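Local coordinates for acyl-[acyl-carrier-protein]--UDP-N-acetylglucosamine O-acyltransferase (Helicobacter pylori, PDB 1J2Z) that transfers a (3R)-hydroxyacyl chain from acyl carrier protein to UDP-N-acetylglucosamine, the first step of lipid A biosynthesis, as a homotrimer of left-handed beta-helices, at the interface of chains A and B. Sequence-based numbering; all coordinates share one arbitrary frame. Chains: chain A/B, Acyl-[acyl-carrier-protein]--UDP-N-acetylglucosamine O-acyltransferase.

Contact 1 and contact 2 are neighbouring patches of one subunit interface in the LpxA trimer, the centres of their C-alpha atoms about 7 Å apart, and both contain A:Pro60 and B:Val63. On chain B the short strands 27-28, 45-46, 63-64 and 93-94 offer their first residues one after another along the beta-helix, with the loop residues B:Asn43 and B:Thr66; on chain A loop residues face them. In contact 1 an asparagine amide and a phenylalanine ring do the meeting, whereas in contact 2 a glutamate held by its neighbouring arginine takes over. Together they form part of the surface along which two beta-helices pack side by side.

Contact 1: the interface of chains A and B. Residues chain A 42-43, 60-61; chain B 27, 43, 45, 63.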
ATOM      1  N   ASN A  42     -20.284  -6.448   5.677  1.00 16.76           N
ATOM      2  CA  ASN A  42     -20.928  -5.423   4.870  1.00 19.83           C
ATOM      3  C   ASN A  42     -20.018  -4.982   3.726  1.00 17.55           C
ATOM      4  O   ASN A  42     -18.795  -5.069   3.821  1.00 17.84           O
ATOM      5  CB  ASN A  42     -21.258  -4.205   5.735  1.00 19.32           C
ATOM      6  CG  ASN A  42     -20.009  -3.482   6.223  1.00 24.76           C
ATOM      7  OD1 ASN A  42     -19.559  -2.502   5.617  1.00 25.76           O
ATOM      8  ND2 ASN A  42     -19.434  -3.976   7.310  1.00 16.45           N
ATOM      9  N   ASN A  43     -20.632  -4.534   2.638  1.00 18.74           N
ATOM     10  CA  ASN A  43     -19.900  -3.996   1.497  1.00 18.17           C
ATOM     11  C   ASN A  43     -18.842  -4.853   0.806  1.00 19.97           C
ATOM     12  O   ASN A  43     -17.762  -4.357   0.471  1.00 16.29           O
ATOM     13  CB  ASN A  43     -19.270  -2.663   1.907  1.00 16.68           C
ATOM     14  CG  ASN A  43     -20.307  -1.588   2.173  1.00 20.28           C
ATOM     15  OD1 ASN A  43     -20.891  -1.030   1.243  1.00 20.44           O
ATOM     16  ND2 ASN A  43     -20.549  -1.300   3.441  1.00 19.54           N
ATOM     17  N   PRO A  60     -15.178  -6.224   5.078  1.00 19.54           N
ATOM     18  CA  PRO A  60     -15.598  -5.023   4.348  1.00 19.10           C
ATOM     19  C   PRO A  60     -14.691  -4.458   3.268  1.00 18.10           C
ATOM     20  O   PRO A  60     -13.475  -4.394   3.415  1.00 20.72           O
ATOM     21  CB  PRO A  60     -15.841  -4.005   5.465  1.00 20.91           C
ATOM     22  CG  PRO A  60     -16.283  -4.861   6.609  1.00 17.71           C
ATOM     23  CD  PRO A  60     -15.306  -6.011   6.534  1.00 15.56           C
ATOM     24  N   PHE A  61     -15.324  -4.043   2.177  1.00 17.39           N
ATOM     25  CA  PHE A  61     -14.651  -3.418   1.052  1.00 14.79           C
ATOM     26  C   PHE A  61     -13.656  -4.266   0.277  1.00 20.15           C
ATOM     27  O   PHE A  61     -12.770  -3.733  -0.392  1.00 22.27           O
ATOM     28  CB  PHE A  61     -13.994  -2.122   1.528  1.00 13.59           C
ATOM     29  CG  PHE A  61     -14.953  -1.186   2.230  1.00 20.02           C
ATOM     30  CD1 PHE A  61     -14.580  -0.533   3.401  1.00 16.75           C
ATOM     31  CD2 PHE A  61     -16.232  -0.966   1.721  1.00 18.35           C
ATOM     32  CE1 PHE A  61     -15.468   0.326   4.056  1.00 25.31           C
ATOM     33  CE2 PHE A  61     -17.129  -0.109   2.367  1.00 22.94           C
ATOM     34  CZ  PHE A  61     -16.747   0.535   3.536  1.00 21.84           C
TER
ATOM     35  N   VAL B  27     -22.131   2.180   7.962  1.00 17.22           N
ATOM     36  CA  VAL B  27     -22.567   0.987   8.686  1.00 18.80           C
ATOM     37  C   VAL B  27     -22.025   1.127  10.102  1.00 21.20           C
ATOM     38  O   VAL B  27     -20.810   1.131  10.315  1.00 17.35           O
ATOM     39  CB  VAL B  27     -22.024  -0.306   8.047  1.00 18.13           C
ATOM     40  CG1 VAL B  27     -22.498  -1.525   8.848  1.00 18.41           C
ATOM     41  CG2 VAL B  27     -22.510  -0.409   6.609  1.00 20.48           C
ATOM     42  N   ASN B  43     -20.158   5.905   3.464  1.00 18.74           N
ATOM     43  CA  ASN B  43     -19.507   4.602   3.538  1.00 18.17           C
ATOM     44  C   ASN B  43     -18.418   4.359   4.581  1.00 19.97           C
ATOM     45  O   ASN B  43     -17.388   3.752   4.275  1.00 16.29           O
ATOM     46  CB  ASN B  43     -18.956   4.252   2.154  1.00 16.68           C
ATOM     47  CG  ASN B  43     -20.055   4.017   1.135  1.00 20.28           C
ATOM     48  OD1 ASN B  43     -20.710   2.974   1.142  1.00 20.44           O
ATOM     49  ND2 ASN B  43     -20.270   4.987   0.262  1.00 19.54           N
ATOM     50  N   THR B  45     -17.316   2.398   7.930  1.00 18.36           N
ATOM     51  CA  THR B  45     -17.744   1.215   8.664  1.00 16.45           C
ATOM     52  C   THR B  45     -17.185   1.251  10.082  1.00 17.82           C
ATOM     53  O   THR B  45     -15.973   1.286  10.276  1.00 18.61           O
ATOM     54  CB  THR B  45     -17.264  -0.085   7.995  1.00 19.64           C
ATOM     55  OG1 THR B  45     -17.879  -0.220   6.708  1.00 21.51           O
ATOM     56  CG2 THR B  45     -17.627  -1.292   8.856  1.00 18.98           C
ATOM     57  N   VAL B  63     -12.358   1.706   7.720  1.00 16.91           N
ATOM     58  CA  VAL B  63     -12.943   0.622   8.496  1.00 17.11           C
ATOM     59  C   VAL B  63     -12.351   0.652   9.893  1.00 17.25           C
ATOM     60  O   VAL B  63     -11.142   0.486  10.065  1.00 20.28           O
ATOM     61  CB  VAL B  63     -12.655  -0.750   7.851  1.00 17.41           C
ATOM     62  CG1 VAL B  63     -13.206  -1.871   8.717  1.00 14.83           C
ATOM     63  CG2 VAL B  63     -13.285  -0.802   6.468  1.00 22.83           C
TER
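A:Asn42 and A:Phe61 meet B:Val27, B:Thr45 and B:Val63 in a side-by-side contact between two left-handed beta-helices, a stretch of the homotrimer interface of LpxA that helps hold neighbouring subunits parallel. Loop residues of chain A face the starts of strands 27-28, 45-46 and 63-64 of chain B. The side chains of A:Asn42 and B:Thr45 point at each other, and the threonine hydroxyl OG1 donates a hydrogen bond of 3.0 Å to the amide oxygen OD1 of A:Asn42. That donor lies 20° off the carbonyl plane. The same oxygen accepts a second, in-plane bond on a lone pair from within its own chain, 2.7 Å from ND2 of A:Asn43, so two donors fix how the A:Asn42 amide is turned. With chi1 at 67°, CG of A:Asn42 sits between its backbone N and carbonyl carbon, and the amide projects toward chain B. Its nitrogen ND2 lies 3.6 Å from the methyl CG2 of B:Thr45, while CG2 of B:Val27 packs 4.0 Å from the amide carbon CG of A:Asn42. One turn along, the ring of A:Phe61 lies alongside B:Val63, heading the other way, with its CD1 3.3 Å from CG2 of B:Val63. CZ of the ring reaches the backbone carbonyl O of B:Asn43 at 3.4 Å. OG1 of B:Thr45 stands over the rim of the ring near CZ and CE1, so the hydroxyl lies between ring and amide. CB of A:Pro60 lies 4.2 Å above one face of the A:Phe61 ring, toward its rim, on the same side as OG1 of B:Thr45. Methyls, ring and amide thus pack around the hydrogen bond between B:Thr45 and A:Asn42, and the patch probably helps keep the coils of adjacent beta-helices in register within the trimer.

Contact 2: the interface of chains A and B. Residues chain A 59-60, 89-90; chain B 63, 66, 93.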
ATOM      1  N   PHE A  59     -14.047  -9.774   4.707  1.00 19.43           N
ATOM      2  CA  PHE A  59     -14.302  -8.505   5.383  1.00 16.08           C
ATOM      3  C   PHE A  59     -14.678  -7.322   4.479  1.00 19.29           C
ATOM      4  O   PHE A  59     -14.515  -7.379   3.262  1.00 20.53           O
ATOM      5  CB  PHE A  59     -13.103  -8.173   6.274  1.00 15.23           C
ATOM      6  CG  PHE A  59     -13.015  -9.048   7.500  1.00 17.37           C
ATOM      7  CD1 PHE A  59     -12.696 -10.401   7.387  1.00 17.90           C
ATOM      8  CD2 PHE A  59     -13.290  -8.529   8.762  1.00 21.22           C
ATOM      9  CE1 PHE A  59     -12.651 -11.229   8.515  1.00 24.97           C
ATOM     10  CE2 PHE A  59     -13.249  -9.342   9.902  1.00 19.51           C
ATOM     11  CZ  PHE A  59     -12.929 -10.696   9.780  1.00 22.58           C
ATOM     12  N   PRO A  60     -15.178  -6.224   5.078  1.00 19.54           N
ATOM     13  CA  PRO A  60     -15.598  -5.023   4.348  1.00 19.10           C
ATOM     14  C   PRO A  60     -14.691  -4.458   3.268  1.00 18.10           C
ATOM     15  O   PRO A  60     -13.475  -4.394   3.415  1.00 20.72           O
ATOM     16  CB  PRO A  60     -15.841  -4.005   5.465  1.00 20.91           C
ATOM     17  CG  PRO A  60     -16.283  -4.861   6.609  1.00 17.71           C
ATOM     18  CD  PRO A  60     -15.306  -6.011   6.534  1.00 15.56           C
ATOM     19  N   ARG A  89      -9.271 -10.323   4.345  1.00 20.55           N
ATOM     20  CA  ARG A  89      -9.480  -9.035   4.986  1.00 17.94           C
ATOM     21  C   ARG A  89      -9.850  -7.850   4.102  1.00 19.05           C
ATOM     22  O   ARG A  89      -9.939  -7.957   2.878  1.00 16.74           O
ATOM     23  CB  ARG A  89      -8.254  -8.691   5.838  1.00 17.71           C
ATOM     24  CG  ARG A  89      -7.987  -9.710   6.945  1.00 19.47           C
ATOM     25  CD  ARG A  89      -9.200  -9.880   7.874  1.00 17.82           C
ATOM     26  NE  ARG A  89      -9.632  -8.621   8.484  1.00 20.88           N
ATOM     27  CZ  ARG A  89      -9.753  -8.418   9.796  1.00 22.76           C
ATOM     28  NH1 ARG A  89      -9.468  -9.389  10.652  1.00 18.72           N
ATOM     29  NH2 ARG A  89     -10.183  -7.250  10.257  1.00 19.71           N
ATOM     30  N   GLU A  90     -10.064  -6.718   4.765  1.00 16.77           N
ATOM     31  CA  GLU A  90     -10.460  -5.463   4.135  1.00 16.81           C
ATOM     32  C   GLU A  90      -9.573  -4.957   2.996  1.00 17.14           C
ATOM     33  O   GLU A  90      -8.348  -5.019   3.067  1.00 19.45           O
ATOM     34  CB  GLU A  90     -10.542  -4.362   5.197  1.00 16.79           C
ATOM     35  CG  GLU A  90     -11.555  -4.598   6.309  1.00 18.24           C
ATOM     36  CD  GLU A  90     -11.044  -5.492   7.429  1.00 18.51           C
ATOM     37  OE1 GLU A  90     -11.709  -5.525   8.481  1.00 18.97           O
ATOM     38  OE2 GLU A  90      -9.997  -6.160   7.272  1.00 16.49           O
TER
ATOM     39  N   VAL B  63     -12.358   1.706   7.720  1.00 16.91           N
ATOM     40  CA  VAL B  63     -12.943   0.622   8.496  1.00 17.11           C
ATOM     41  C   VAL B  63     -12.351   0.652   9.893  1.00 17.25           C
ATOM     42  O   VAL B  63     -11.142   0.486  10.065  1.00 20.28           O
ATOM     43  CB  VAL B  63     -12.655  -0.750   7.851  1.00 17.41           C
ATOM     44  CG1 VAL B  63     -13.206  -1.871   8.717  1.00 14.83           C
ATOM     45  CG2 VAL B  63     -13.285  -0.802   6.468  1.00 22.83           C
ATOM     46  N   THR B  66     -13.250  -3.533  13.273  1.00 16.48           N
ATOM     47  CA  THR B  66     -13.373  -4.941  12.915  1.00 21.91           C
ATOM     48  C   THR B  66     -12.312  -5.681  13.721  1.00 19.36           C
ATOM     49  O   THR B  66     -11.344  -5.075  14.181  1.00 17.52           O
ATOM     50  CB  THR B  66     -13.147  -5.198  11.401  1.00 19.77           C
ATOM     51  OG1 THR B  66     -11.904  -4.618  10.991  1.00 17.13           O
ATOM     52  CG2 THR B  66     -14.287  -4.610  10.584  1.00 18.31           C
ATOM     53  N   MET B  93      -7.662   1.328   8.207  1.00 15.27           N
ATOM     54  CA  MET B  93      -8.210   0.143   8.854  1.00 16.59           C
ATOM     55  C   MET B  93      -7.595   0.094  10.242  1.00 22.12           C
ATOM     56  O   MET B  93      -6.378  -0.001  10.384  1.00 23.81           O
ATOM     57  CB  MET B  93      -7.842  -1.102   8.048  1.00 19.20           C
ATOM     58  CG  MET B  93      -8.737  -2.312   8.295  1.00 23.68           C
ATOM     59  SD  MET B  93      -8.213  -3.294   9.689  1.00 26.59           S
ATOM     60  CE  MET B  93      -7.079  -4.451   8.893  1.00 20.92           C
TER
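A:Glu90 reaches across to B:Thr66, B:Met93 and B:Val63, joining the coils of two beta-helices in the trimer interface. Its CB lies beside CG of B:Met93, whose side chain runs athwart the glutamate. CG of A:Glu90 follows, 4.0 Å from the methyl CG1 of B:Val63. A bend at chi2 (83°) then turns the carboxylate back toward A:Arg89, and its carbon CD packs against the methylene CG of B:Met93. At the tip the two oxygens do different work. OE2 of A:Glu90 takes a hydrogen bond and salt bridge of 2.8 Å from NE of A:Arg89. The methyl CE of B:Met93 is also near this oxygen. OE1 of A:Glu90 receives NH2 of A:Arg89 on its syn lone pair at 2.9 Å. The hydroxyl OG1 of B:Thr66 donates to the same OE1 of A:Glu90 at 2.7 Å. The arginine therefore grips the carboxylate side-on, one nitrogen to each oxygen, which limits its rotation and would be expected to stabilise its negative charge. This guanidinium is in turn backed by A:Phe59, NE of A:Arg89 standing 3.5 Å above the centre of the phenyl ring, so the ring probably steadies the arginine, and through it the glutamate. The threonine faces A:Glu90 head-on from chain B, and its OG1 meets OE1 on the syn side, 34° out of the carboxylate plane.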